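PDB 5NDX: glycosyl hydrolase from Rhizobium leguminosarum bv. trifolii, which probably hydrolyses O-glycosidic bonds as a family 39 glycoside hydrolase, being the bacterial orthologue of human alpha-L-iduronidase. Local coordinates for residues A[534-539]-A[555-560]; A[4-9]-A[425-430]; A[359-364]-A[484-489]; A[76-81]-A[125-130]. The protein carries 2 engineered substitutions. All coordinates share one frame; numbering follows the deposited sequence.

Interaction 1: A[534-539]-A[555-560]. Unlike the reference sequence in segment 534-539: A534 (reference Thr). With SO4 (sulfate ion), chain H.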
loop_
_atom_site.group_PDB
_atom_site.type_symbol
_atom_site.label_atom_id
_atom_site.label_comp_id
_atom_site.label_asym_id
_atom_site.label_seq_id
_atom_site.Cartn_x
_atom_site.Cartn_y
_atom_site.Cartn_z
ATOM N N ALA A 534 -14.961 13.463 15.795
ATOM C CA ALA A 534 -14.282 14.471 15.028
ATOM C C ALA A 534 -12.869 14.014 14.645
ATOM O O ALA A 534 -12.255 13.203 15.338
ATOM C CB ALA A 534 -14.260 15.786 15.791
ATOM N N PRO A 535 -12.383 14.459 13.489
ATOM C CA PRO A 535 -10.987 14.135 13.157
ATOM C C PRO A 535 -10.000 14.859 14.086
ATOM O O PRO A 535 -10.383 15.811 14.728
ATOM C CB PRO A 535 -10.814 14.663 11.729
ATOM C CG PRO A 535 -12.101 15.245 11.336
ATOM C CD PRO A 535 -13.035 15.304 12.490
ATOM N N THR A 536 -8.737 14.465 14.065
ATOM C CA THR A 536 -7.715 15.041 14.914
ATOM C C THR A 536 -6.412 15.285 14.197
ATOM O O THR A 536 -6.142 14.672 13.151
ATOM C CB THR A 536 -7.419 14.141 16.122
ATOM O OG1 THR A 536 -6.814 12.914 15.707
ATOM C CG2 THR A 536 -8.701 13.830 16.903
ATOM N N GLY A 537 -5.578 16.145 14.773
ATOM C CA GLY A 537 -4.168 16.235 14.329
ATOM C C GLY A 537 -4.004 16.827 12.919
ATOM O O GLY A 537 -3.206 16.345 12.146
ATOM N N LEU A 538 -4.753 17.874 12.593
ATOM C CA LEU A 538 -4.696 18.447 11.263
ATOM C C LEU A 538 -3.393 19.170 11.043
ATOM O O LEU A 538 -3.135 20.095 11.778
ATOM C CB LEU A 538 -5.807 19.452 11.050
ATOM C CG LEU A 538 -5.814 20.206 9.713
ATOM C CD1 LEU A 538 -5.928 19.237 8.549
ATOM C CD2 LEU A 538 -6.976 21.172 9.662
ATOM N N VAL A 539 -2.618 18.774 10.022
ATOM C CA VAL A 539 -1.354 19.417 9.576
ATOM C C VAL A 539 -1.591 20.012 8.163
ATOM O O VAL A 539 -2.208 19.353 7.302
ATOM C CB VAL A 539 -0.207 18.351 9.514
ATOM C CG1 VAL A 539 1.146 18.936 9.069
ATOM C CG2 VAL A 539 -0.017 17.663 10.860
ATOM N N PHE A 555 -3.290 16.851 6.038
ATOM C CA PHE A 555 -3.136 15.482 6.567
ATOM C C PHE A 555 -3.735 15.501 7.970
ATOM O O PHE A 555 -3.538 16.464 8.685
ATOM C CB PHE A 555 -1.649 15.112 6.632
ATOM C CG PHE A 555 -1.377 13.746 7.194
ATOM C CD1 PHE A 555 -1.846 12.581 6.528
ATOM C CD2 PHE A 555 -0.589 13.585 8.371
ATOM C CE1 PHE A 555 -1.530 11.293 7.009
ATOM C CE2 PHE A 555 -0.303 12.303 8.882
ATOM C CZ PHE A 555 -0.771 11.146 8.195
ATOM N N TRP A 556 -4.468 14.456 8.346
ATOM C CA TRP A 556 -5.116 14.373 9.641
ATOM C C TRP A 556 -5.273 12.924 10.023
ATOM O O TRP A 556 -4.793 12.051 9.303
ATOM C CB TRP A 556 -6.444 15.139 9.638
ATOM C CG TRP A 556 -7.500 14.637 8.762
ATOM C CD1 TRP A 556 -8.487 13.774 9.080
ATOM C CD2 TRP A 556 -7.728 15.036 7.413
ATOM N NE1 TRP A 556 -9.313 13.591 8.007
ATOM C CE2 TRP A 556 -8.871 14.354 6.967
ATOM C CE3 TRP A 556 -7.051 15.878 6.526
ATOM C CZ2 TRP A 556 -9.355 14.466 5.663
ATOM C CZ3 TRP A 556 -7.577 16.045 5.226
ATOM C CH2 TRP A 556 -8.720 15.320 4.819
ATOM N N ALA A 557 -5.923 12.649 11.146
ATOM C CA ALA A 557 -6.164 11.295 11.621
ATOM C C ALA A 557 -7.642 11.159 11.873
ATOM O O ALA A 557 -8.307 12.145 12.169
ATOM C CB ALA A 557 -5.362 11.048 12.943
ATOM N N ALA A 558 -8.167 9.948 11.731
ATOM C CA ALA A 558 -9.555 9.628 12.077
ATOM C C ALA A 558 -9.735 9.770 13.610
ATOM O O ALA A 558 -8.818 9.472 14.357
ATOM C CB ALA A 558 -9.894 8.167 11.648
ATOM N N GLY A 559 -10.903 10.222 14.043
ATOM C CA GLY A 559 -11.213 10.380 15.448
ATOM C C GLY A 559 -11.377 9.036 16.113
ATOM O O GLY A 559 -11.151 8.899 17.319
ATOM N N ASP A 560 -11.802 8.030 15.346
ATOM C CA ASP A 560 -11.835 6.673 15.868
ATOM C C ASP A 560 -11.771 5.669 14.744
ATOM O O ASP A 560 -11.473 6.044 13.615
ATOM C CB ASP A 560 -13.056 6.483 16.783
ATOM C CG ASP A 560 -14.338 6.567 16.054
ATOM O OD1 ASP A 560 -14.412 6.321 14.815
ATOM O OD2 ASP A 560 -15.313 6.873 16.725
HETATM S S SO4 H . -15.616 13.669 19.387
HETATM O O1 SO4 H . -16.827 12.817 19.293
HETATM O O2 SO4 H . -15.567 14.282 20.737
HETATM O O3 SO4 H . -14.420 12.817 19.190
HETATM O O4 SO4 H . -15.661 14.758 18.384
HETATM O O HOH W 1 -7.486 10.614 16.389
#
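F555 O is the polar atom best held across these two antiparallel strands, with one hydrogen bond and one CA-H...O contact: V539 N donates to it in an almost straight bond of 2.8 Å (176° at the hydrogen), lying nearly along the C=O axis, and L538 CA supplies the weaker contact. F555 N returns a bond to V539 O, and T536 and A557 form the second hydrogen-bonded pair. Between the pairs lies a beta bulge, with G537 and L538 set against W556 alone. G537 takes a positive phi (69°), easiest for a residue without CB. W556 holds CG in the crowded position between backbone N and carbonyl carbon (chi1 65°), which swings the indole alongside P535 and L538: CD1 meets P535 CB at 3.6 Å, while CE3 lies 4.1 Å from L538 CD1. G559 also suits its place, since a CB would run into A534 O, only 3.0 Å from G559 CA. On the opposite face a water joins T536 OG1 to A558 O, at 2.5 Å and 2.7 Å. The hairpin fits the first two strands of a fibronectin type III-like sandwich, in which a tryptophan of the second strand enters the core. Here W556 meets Y567 edge-to-face and packs on V604, from strands 566-572 and 601-607, while F555 meets the H88 ring obliquely and touches R89, just beyond helix 76-87.

Interaction 2: A[4-9]-A[425-430]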
loop_
_atom_site.group_PDB
_atom_site.type_symbol
_atom_site.label_atom_id
_atom_site.label_comp_id
_atom_site.label_asym_id
_atom_site.label_seq_id
_atom_site.Cartn_x
_atom_site.Cartn_y
_atom_site.Cartn_z
ATOM N N ARG A 4 -25.412 -13.960 -14.613
ATOM C CA ARG A 4 -25.925 -13.425 -13.355
ATOM C C ARG A 4 -25.602 -14.359 -12.227
ATOM O O ARG A 4 -25.847 -15.521 -12.334
ATOM C CB ARG A 4 -27.427 -13.147 -13.386
ATOM C CG ARG A 4 -27.931 -12.640 -12.048
ATOM C CD ARG A 4 -29.282 -12.053 -12.234
ATOM N NE ARG A 4 -30.046 -11.678 -11.039
ATOM C CZ ARG A 4 -30.941 -12.441 -10.412
ATOM N NH1 ARG A 4 -31.150 -13.717 -10.716
ATOM N NH2 ARG A 4 -31.633 -11.905 -9.437
ATOM N N THR A 5 -25.079 -13.832 -11.152
ATOM C CA THR A 5 -24.802 -14.620 -9.978
ATOM C C THR A 5 -25.518 -14.060 -8.763
ATOM O O THR A 5 -25.432 -12.856 -8.513
ATOM C CB THR A 5 -23.283 -14.682 -9.694
ATOM O OG1 THR A 5 -22.605 -15.200 -10.842
ATOM C CG2 THR A 5 -23.017 -15.607 -8.508
ATOM N N ARG A 6 -26.206 -14.920 -8.015
ATOM C CA ARG A 6 -26.816 -14.526 -6.729
ATOM C C ARG A 6 -25.783 -14.878 -5.676
ATOM O O ARG A 6 -25.313 -16.015 -5.630
ATOM C CB ARG A 6 -28.211 -15.189 -6.452
ATOM C CG ARG A 6 -29.326 -14.875 -7.487
ATOM C CD ARG A 6 -30.757 -15.526 -7.306
ATOM N NE ARG A 6 -31.296 -15.209 -5.964
ATOM C CZ ARG A 6 -32.404 -14.501 -5.640
ATOM N NH1 ARG A 6 -33.283 -13.993 -6.536
ATOM N NH2 ARG A 6 -32.660 -14.322 -4.344
ATOM N N ILE A 7 -25.340 -13.886 -4.896
ATOM C CA ILE A 7 -24.367 -14.105 -3.822
ATOM C C ILE A 7 -25.039 -13.761 -2.486
ATOM O O ILE A 7 -25.585 -12.670 -2.356
ATOM C CB ILE A 7 -23.142 -13.238 -4.039
ATOM C CG1 ILE A 7 -22.489 -13.553 -5.394
ATOM C CG2 ILE A 7 -22.092 -13.475 -2.975
ATOM C CD1 ILE A 7 -21.254 -12.707 -5.663
ATOM N N ASN A 8 -25.023 -14.694 -1.533
ATOM C CA ASN A 8 -25.501 -14.467 -0.194
ATOM C C ASN A 8 -24.320 -14.533 0.745
ATOM O O ASN A 8 -23.580 -15.532 0.790
ATOM C CB ASN A 8 -26.578 -15.476 0.288
ATOM C CG ASN A 8 -26.999 -15.179 1.760
ATOM O OD1 ASN A 8 -27.774 -14.256 2.051
ATOM N ND2 ASN A 8 -26.397 -15.907 2.702
ATOM N N VAL A 9 -24.156 -13.465 1.507
ATOM C CA VAL A 9 -23.143 -13.372 2.530
ATOM C C VAL A 9 -23.864 -13.404 3.876
ATOM O O VAL A 9 -24.728 -12.549 4.143
ATOM C CB VAL A 9 -22.376 -12.070 2.412
ATOM C CG1 VAL A 9 -21.414 -11.888 3.558
ATOM C CG2 VAL A 9 -21.580 -12.030 1.096
ATOM N N ALA A 425 -23.743 -9.583 -14.026
ATOM C CA ALA A 425 -24.731 -9.107 -13.080
ATOM C C ALA A 425 -24.587 -9.880 -11.772
ATOM O O ALA A 425 -24.448 -11.109 -11.801
ATOM C CB ALA A 425 -26.103 -9.291 -13.680
ATOM N N VAL A 426 -24.589 -9.156 -10.646
ATOM C CA VAL A 426 -24.594 -9.769 -9.339
ATOM C C VAL A 426 -25.768 -9.219 -8.531
ATOM O O VAL A 426 -26.004 -7.975 -8.468
ATOM C CB VAL A 426 -23.269 -9.532 -8.582
ATOM C CG1 VAL A 426 -23.321 -9.984 -7.150
ATOM C CG2 VAL A 426 -22.120 -10.227 -9.303
ATOM N N ARG A 427 -26.519 -10.143 -7.936
ATOM C CA ARG A 427 -27.497 -9.785 -6.912
ATOM C C ARG A 427 -26.839 -10.167 -5.604
ATOM O O ARG A 427 -26.584 -11.347 -5.366
ATOM C CB ARG A 427 -28.809 -10.511 -7.048
ATOM C CG ARG A 427 -29.845 -10.142 -5.968
ATOM C CD ARG A 427 -31.090 -11.035 -6.016
ATOM N NE ARG A 427 -31.953 -10.676 -4.899
ATOM C CZ ARG A 427 -32.927 -9.760 -4.922
ATOM N NH1 ARG A 427 -33.270 -9.069 -6.008
ATOM N NH2 ARG A 427 -33.578 -9.526 -3.806
ATOM N N LEU A 428 -26.533 -9.164 -4.792
ATOM C CA LEU A 428 -25.823 -9.383 -3.547
ATOM C C LEU A 428 -26.829 -9.278 -2.416
ATOM O O LEU A 428 -27.504 -8.269 -2.290
ATOM C CB LEU A 428 -24.737 -8.338 -3.360
ATOM C CG LEU A 428 -23.963 -8.377 -2.032
ATOM C CD1 LEU A 428 -23.152 -9.653 -1.962
ATOM C CD2 LEU A 428 -23.024 -7.184 -1.961
ATOM N N GLU A 429 -26.887 -10.311 -1.602
ATOM C CA GLU A 429 -27.739 -10.377 -0.419
ATOM C C GLU A 429 -26.843 -10.516 0.804
ATOM O O GLU A 429 -25.911 -11.292 0.802
ATOM C CB GLU A 429 -28.693 -11.576 -0.535
ATOM C CG GLU A 429 -29.649 -11.366 -1.710
ATOM C CD GLU A 429 -30.636 -12.490 -1.997
ATOM O OE1 GLU A 429 -30.704 -13.440 -1.202
ATOM O OE2 GLU A 429 -31.371 -12.409 -3.017
ATOM N N VAL A 430 -27.109 -9.744 1.832
ATOM C CA VAL A 430 -26.378 -9.892 3.074
ATOM C C VAL A 430 -27.449 -10.191 4.143
ATOM O O VAL A 430 -28.369 -9.409 4.320
ATOM C CB VAL A 430 -25.601 -8.641 3.472
ATOM C CG1 VAL A 430 -24.857 -8.878 4.790
ATOM C CG2 VAL A 430 -24.608 -8.240 2.399
HETATM O O HOH W 2 -32.289 -9.008 -8.717
#
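I7 is the apolar centre, its CD1 reaching V426 CG1 at 3.7 Å while CG2 lies 4.1 Å from L428 CD1. These are neighbouring parallel strands, paired residue for residue, inside a large mixed beta sheet. V9 CG2 extends the same apolar face along L428 CD1, and I409 and L411 of strand 407-413 cover it, so branched aliphatic residues suit it. Five backbone hydrogen bonds, alternating in direction, run between the strands. The other face, with R4, R6, R427 and E429, is largely charged. R427, with CG anti to the backbone N and its chain extended, donates NE to the anti lone pair of E429 OE2 at 2.6 Å. R6, bent at chi3 (55°), forms a salt bridge from NH2 to E429 OE2 at 2.7 Å and lays its guanidinium face over R427 CD. The two guanidinium planes are 19° apart, and the shared carboxylate oxygen probably offsets their repulsion. An alanine for R427 would remove both the NE donor and the methylene against R6, and would probably leave E429 and the R6 guanidinium less firmly oriented. Farther out, one water accepts from R4 NH2 at 3.1 Å and from R427 NH1 at 2.9 Å.

Interaction 3: A[359-364]-A[484-489]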
loop_
_atom_site.group_PDB
_atom_site.type_symbol
_atom_site.label_atom_id
_atom_site.label_comp_id
_atom_site.label_asym_id
_atom_site.label_seq_id
_atom_site.Cartn_x
_atom_site.Cartn_y
_atom_site.Cartn_z
ATOM N N ASP A 359 2.389 18.603 -9.501
ATOM C CA ASP A 359 1.129 18.072 -9.066
ATOM C C ASP A 359 1.196 16.557 -9.206
ATOM O O ASP A 359 1.747 16.024 -10.199
ATOM C CB ASP A 359 -0.005 18.656 -9.889
ATOM C CG ASP A 359 -0.383 20.068 -9.449
ATOM O OD1 ASP A 359 -1.081 20.191 -8.434
ATOM O OD2 ASP A 359 0.022 21.048 -10.116
ATOM N N ILE A 360 0.585 15.881 -8.243
ATOM C CA ILE A 360 0.415 14.442 -8.302
ATOM C C ILE A 360 -1.056 14.077 -8.202
ATOM O O ILE A 360 -1.814 14.658 -7.421
ATOM C CB ILE A 360 1.204 13.675 -7.222
ATOM C CG1 ILE A 360 0.962 14.217 -5.821
ATOM C CG2 ILE A 360 2.663 13.704 -7.603
ATOM C CD1 ILE A 360 1.726 13.468 -4.750
ATOM N N ILE A 361 -1.436 13.106 -9.042
ATOM C CA ILE A 361 -2.754 12.594 -9.096
ATOM C C ILE A 361 -2.744 11.096 -8.721
ATOM O O ILE A 361 -1.948 10.328 -9.244
ATOM C CB ILE A 361 -3.327 12.802 -10.496
ATOM C CG1 ILE A 361 -3.417 14.281 -10.868
ATOM C CG2 ILE A 361 -4.692 12.179 -10.619
ATOM C CD1 ILE A 361 -4.364 15.127 -10.018
ATOM N N LYS A 362 -3.609 10.701 -7.813
ATOM C CA LYS A 362 -3.789 9.281 -7.411
ATOM C C LYS A 362 -4.211 8.357 -8.493
ATOM O O LYS A 362 -5.121 8.634 -9.247
ATOM C CB LYS A 362 -4.851 9.148 -6.311
ATOM C CG LYS A 362 -4.342 9.587 -5.005
ATOM C CD LYS A 362 -5.329 9.861 -3.838
ATOM C CE LYS A 362 -6.536 9.027 -3.719
ATOM N NZ LYS A 362 -7.222 9.271 -2.366
ATOM N N LYS A 363 -3.586 7.203 -8.497
ATOM C CA LYS A 363 -3.838 6.162 -9.480
ATOM C C LYS A 363 -4.438 4.919 -8.799
ATOM O O LYS A 363 -4.458 4.844 -7.555
ATOM C CB LYS A 363 -2.511 5.805 -10.160
ATOM C CG LYS A 363 -2.039 6.852 -11.151
ATOM C CD LYS A 363 -0.603 6.599 -11.611
ATOM C CE LYS A 363 -0.456 5.316 -12.422
ATOM N NZ LYS A 363 0.978 5.079 -12.631
ATOM N N PRO A 364 -4.885 3.927 -9.611
ATOM C CA PRO A 364 -5.561 2.753 -9.065
ATOM C C PRO A 364 -4.779 1.884 -8.139
ATOM O O PRO A 364 -5.395 1.197 -7.329
ATOM C CB PRO A 364 -6.041 1.979 -10.301
ATOM C CG PRO A 364 -6.231 3.072 -11.324
ATOM C CD PRO A 364 -5.148 4.072 -11.052
ATOM N N ALA A 484 -8.592 20.200 -11.081
ATOM C CA ALA A 484 -9.713 20.093 -10.149
ATOM C C ALA A 484 -10.621 18.942 -10.628
ATOM O O ALA A 484 -11.123 18.168 -9.824
ATOM C CB ALA A 484 -10.520 21.416 -10.024
ATOM N N GLU A 485 -10.796 18.816 -11.933
ATOM C CA GLU A 485 -11.553 17.708 -12.499
ATOM C C GLU A 485 -10.861 16.358 -12.223
ATOM O O GLU A 485 -11.514 15.410 -11.846
ATOM C CB GLU A 485 -11.822 17.987 -13.991
ATOM C CG GLU A 485 -12.600 16.938 -14.746
ATOM C CD GLU A 485 -12.659 17.182 -16.309
ATOM O OE1 GLU A 485 -12.060 18.166 -16.875
ATOM O OE2 GLU A 485 -13.326 16.360 -16.973
ATOM N N LEU A 486 -9.541 16.284 -12.344
ATOM C CA LEU A 486 -8.811 15.052 -12.056
ATOM C C LEU A 486 -8.855 14.687 -10.600
ATOM O O LEU A 486 -9.015 13.504 -10.254
ATOM C CB LEU A 486 -7.334 15.127 -12.514
ATOM C CG LEU A 486 -7.075 15.300 -14.015
ATOM C CD1 LEU A 486 -5.594 15.263 -14.267
ATOM C CD2 LEU A 486 -7.746 14.283 -14.922
ATOM N N ARG A 487 -8.721 15.676 -9.727
ATOM C CA ARG A 487 -8.760 15.419 -8.299
ATOM C C ARG A 487 -10.176 15.013 -7.792
ATOM O O ARG A 487 -10.285 14.354 -6.736
ATOM C CB ARG A 487 -8.213 16.626 -7.492
ATOM C CG ARG A 487 -6.738 16.840 -7.725
ATOM C CD ARG A 487 -6.094 17.711 -6.678
ATOM N NE ARG A 487 -4.651 17.502 -6.643
ATOM C CZ ARG A 487 -3.785 18.274 -7.271
ATOM N NH1 ARG A 487 -4.195 19.341 -7.948
ATOM N NH2 ARG A 487 -2.502 17.981 -7.227
ATOM N N ARG A 488 -11.242 15.423 -8.475
ATOM C CA ARG A 488 -12.586 14.871 -8.179
ATOM C C ARG A 488 -12.636 13.384 -8.571
ATOM O O ARG A 488 -13.098 12.536 -7.790
ATOM C CB ARG A 488 -13.686 15.653 -8.893
ATOM C CG ARG A 488 -15.154 15.197 -8.709
ATOM C CD ARG A 488 -16.178 16.031 -9.540
ATOM N NE ARG A 488 -15.691 17.419 -9.888
ATOM C CZ ARG A 488 -15.379 17.928 -11.124
ATOM N NH1 ARG A 488 -15.506 17.218 -12.271
ATOM N NH2 ARG A 488 -14.917 19.200 -11.228
ATOM N N ALA A 489 -12.114 13.082 -9.757
ATOM C CA ALA A 489 -12.124 11.737 -10.285
ATOM C C ALA A 489 -11.190 10.799 -9.565
ATOM O O ALA A 489 -11.441 9.583 -9.605
ATOM C CB ALA A 489 -11.802 11.721 -11.793
HETATM O O HOH W 3 -3.735 15.130 -5.517
#
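R487 leaves its helix with CG anti to the carbonyl carbon and an extended chain, so that its guanidinium arrives end-on at the strand. Both terminal nitrogens address one oxygen of D359, which lies close to the guanidinium plane. R487 NH2 bonds to D359 OD1 at 2.9 Å along the anti lone pair, whereas R487 NH1, at 3.3 Å, approaches D359 OD1 from above the carboxylate plane; carboxylate and guanidinium are turned 55° apart. R487 NH2 also makes a weak bond to I360 O, and a water spans R487 NE (2.8 Å) and I360 O (2.7 Å), which would fix the rotation of the group. I361 folds its chain twice (chi1 -62°, chi2 -64°), carrying CD1 over one guanidinium face toward the rim. This terminal methyl, I361 CD1, fits between R487 CG at 3.7 Å and L486 CB at 3.9 Å. The buried charge of D359 has further partners, since OD2 meets R549 and L546 N. The arrangement is a buried Arg-Asp salt bridge, end-on to a single carboxylate oxygen, which joins strand 358-362, paired antiparallel with strand 326-330, to helix 480-489.

Interaction 4: A[76-81]-A[125-130]. With SO4 (sulfate ion), chain L.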
loop_
_atom_site.group_PDB
_atom_site.type_symbol
_atom_site.label_atom_id
_atom_site.label_comp_id
_atom_site.label_asym_id
_atom_site.label_seq_id
_atom_site.Cartn_x
_atom_site.Cartn_y
_atom_site.Cartn_z
ATOM N N SER A 76 22.360 12.400 10.056
ATOM C CA SER A 76 21.348 13.434 9.912
ATOM C C SER A 76 20.371 13.190 8.737
ATOM O O SER A 76 19.218 13.549 8.870
ATOM C CB SER A 76 21.993 14.816 9.819
ATOM O OG SER A 76 22.810 14.863 8.681
ATOM N N LEU A 77 20.815 12.597 7.623
ATOM C CA LEU A 77 19.915 12.264 6.517
ATOM C C LEU A 77 18.988 11.095 6.844
ATOM O O LEU A 77 17.793 11.147 6.510
ATOM C CB LEU A 77 20.664 12.010 5.194
ATOM C CG LEU A 77 21.497 13.209 4.692
ATOM C CD1 LEU A 77 22.154 12.888 3.328
ATOM C CD2 LEU A 77 20.664 14.497 4.602
ATOM N N LEU A 78 19.526 10.077 7.520
ATOM C CA LEU A 78 18.725 8.949 7.953
ATOM C C LEU A 78 17.668 9.377 8.961
ATOM O O LEU A 78 16.526 8.921 8.884
ATOM C CB LEU A 78 19.587 7.764 8.454
ATOM C CG LEU A 78 18.849 6.448 8.737
ATOM C CD1 LEU A 78 18.049 5.919 7.529
ATOM C CD2 LEU A 78 19.794 5.366 9.217
ATOM N N ASP A 79 18.026 10.275 9.872
ATOM C CA ASP A 79 17.077 10.860 10.808
ATOM C C ASP A 79 15.891 11.537 10.102
ATOM O O ASP A 79 14.767 11.361 10.515
ATOM C CB ASP A 79 17.723 11.934 11.691
ATOM C CG ASP A 79 18.756 11.389 12.681
ATOM O OD1 ASP A 79 18.848 10.159 12.925
ATOM O OD2 ASP A 79 19.487 12.267 13.216
ATOM N N ARG A 80 16.174 12.343 9.089
ATOM C CA ARG A 80 15.132 13.007 8.341
ATOM C C ARG A 80 14.237 12.004 7.618
ATOM O O ARG A 80 13.047 12.173 7.601
ATOM C CB ARG A 80 15.724 14.004 7.336
ATOM C CG ARG A 80 16.266 15.249 8.061
ATOM C CD ARG A 80 17.125 16.152 7.174
ATOM N NE ARG A 80 16.455 16.497 5.903
ATOM C CZ ARG A 80 17.060 16.968 4.797
ATOM N NH1 ARG A 80 18.381 17.175 4.744
ATOM N NH2 ARG A 80 16.336 17.237 3.718
ATOM N N ALA A 81 14.831 10.957 7.076
ATOM C CA ALA A 81 14.119 9.964 6.302
ATOM C C ALA A 81 13.179 9.129 7.190
ATOM O O ALA A 81 12.013 8.932 6.845
ATOM C CB ALA A 81 15.100 9.054 5.588
ATOM N N ASP A 125 20.155 1.282 18.626
ATOM C CA ASP A 125 20.377 2.157 19.769
ATOM C C ASP A 125 19.890 3.596 19.542
ATOM O O ASP A 125 19.179 4.152 20.343
ATOM C CB ASP A 125 21.858 2.171 20.147
ATOM C CG ASP A 125 22.095 2.932 21.418
ATOM O OD1 ASP A 125 21.750 2.377 22.467
ATOM O OD2 ASP A 125 22.542 4.095 21.337
ATOM N N ARG A 126 20.250 4.183 18.427
ATOM C CA ARG A 126 19.831 5.532 18.156
ATOM C C ARG A 126 18.297 5.698 17.996
ATOM O O ARG A 126 17.713 6.644 18.563
ATOM C CB ARG A 126 20.520 6.015 16.924
ATOM C CG ARG A 126 20.224 7.454 16.597
ATOM C CD ARG A 126 20.984 7.814 15.341
ATOM N NE ARG A 126 20.791 9.226 15.040
ATOM C CZ ARG A 126 21.423 10.221 15.665
ATOM N NH1 ARG A 126 22.302 9.977 16.638
ATOM N NH2 ARG A 126 21.169 11.479 15.337
ATOM N N TYR A 127 17.650 4.803 17.240
ATOM C CA TYR A 127 16.258 5.047 16.876
ATOM C C TYR A 127 15.353 4.597 18.000
ATOM O O TYR A 127 14.321 5.200 18.230
ATOM C CB TYR A 127 15.922 4.534 15.440
ATOM C CG TYR A 127 16.705 5.349 14.449
ATOM C CD1 TYR A 127 16.511 6.730 14.356
ATOM C CD2 TYR A 127 17.674 4.780 13.643
ATOM C CE1 TYR A 127 17.270 7.502 13.479
ATOM C CE2 TYR A 127 18.471 5.560 12.817
ATOM C CZ TYR A 127 18.258 6.915 12.739
ATOM O OH TYR A 127 19.037 7.672 11.915
ATOM N N GLY A 128 15.803 3.607 18.772
ATOM C CA GLY A 128 15.137 3.228 20.022
ATOM C C GLY A 128 15.099 4.379 21.020
ATOM O O GLY A 128 14.070 4.626 21.635
ATOM N N ALA A 129 16.202 5.112 21.121
ATOM C CA ALA A 129 16.246 6.338 21.926
ATOM C C ALA A 129 15.398 7.471 21.354
ATOM O O ALA A 129 14.734 8.195 22.099
ATOM C CB ALA A 129 17.669 6.820 22.043
ATOM N N ARG A 130 15.461 7.654 20.030
ATOM C CA ARG A 130 14.796 8.797 19.393
ATOM C C ARG A 130 13.281 8.647 19.408
ATOM O O ARG A 130 12.567 9.612 19.666
ATOM C CB ARG A 130 15.284 8.936 17.930
ATOM C CG ARG A 130 14.930 10.221 17.207
ATOM C CD ARG A 130 15.453 10.143 15.757
ATOM N NE ARG A 130 15.162 11.348 15.003
ATOM C CZ ARG A 130 15.847 12.493 15.108
ATOM N NH1 ARG A 130 16.824 12.600 15.974
ATOM N NH2 ARG A 130 15.525 13.558 14.393
HETATM S S SO4 L . 24.398 13.095 16.920
HETATM O O1 SO4 L . 23.183 13.739 16.322
HETATM O O2 SO4 L . 23.971 12.282 18.096
HETATM O O3 SO4 L . 25.113 12.205 15.951
HETATM O O4 SO4 L . 25.329 14.182 17.356
#
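The carboxylate of D79 forms the tight heart of this contact, with three hydrogen bonds converging on its two oxygens. R126 grips it in a bidentate, side-on salt bridge: NE donates to D79 OD1 at 3.0 Å and NH2 to D79 OD2 at 2.8 Å, both along syn lone pairs and both nearly straight (174° and 170°). Carboxylate and guanidinium are almost coplanar, 7° apart, which suits an aspartate facing an extended arginine. D79 OD1 spends its anti lone pair on Y127 OH, which donates at 2.7 Å from a ring turned steeply to the carboxylate. Beside it L78, with CG anti to the backbone N, presses CG to 3.4 Å from Y127 OH and rests CD2 near CE2, while R126 CG lies over the centre of one ring face. Buried Y127 thus serves as an apolar surface with a polar tip. The helices are 76-87 and 110-131, consecutive outer helices of the TIM barrel that flank strand 91-95, and their axes stand 12.1 Å apart here, so long side chains must bridge them. An alanine at D79 would remove both acceptor oxygens, and would probably leave the R126 guanidinium and the Y127 hydroxyl poorly positioned. Toward the exposed side the fit loosens. R130 spreads one guanidinium face past D79 CB, and its NH1 feels D79 OD2 only through charge at 3.8 Å; its firmer partner is D83. R126 NH2 is shared, meeting sulfate O1 while NH1 meets sulfate O2, each at 3.2 Å; the ion probably comes from the crystallisation liquor.

The four contacts are separate, yet three are joined through shared elements. Interactions 1 and 3 lie closest, nearest atoms about 10 Å apart: R549, which reaches D359 of interaction 3, starts the strand that carries 555-557 of interaction 1. Interaction 4, about 13 Å from interaction 1 at nearest atoms, connects through helix 76-87, whose following residues H88 and R89 meet F555. Interaction 2 stands apart in the large mixed sheet, its centre 51 Å from that of interaction 4, across the chain's centre. None touches either ligand pocket, although the helices of interaction 4 flank strand 91-95, which supplies F93 to one of them.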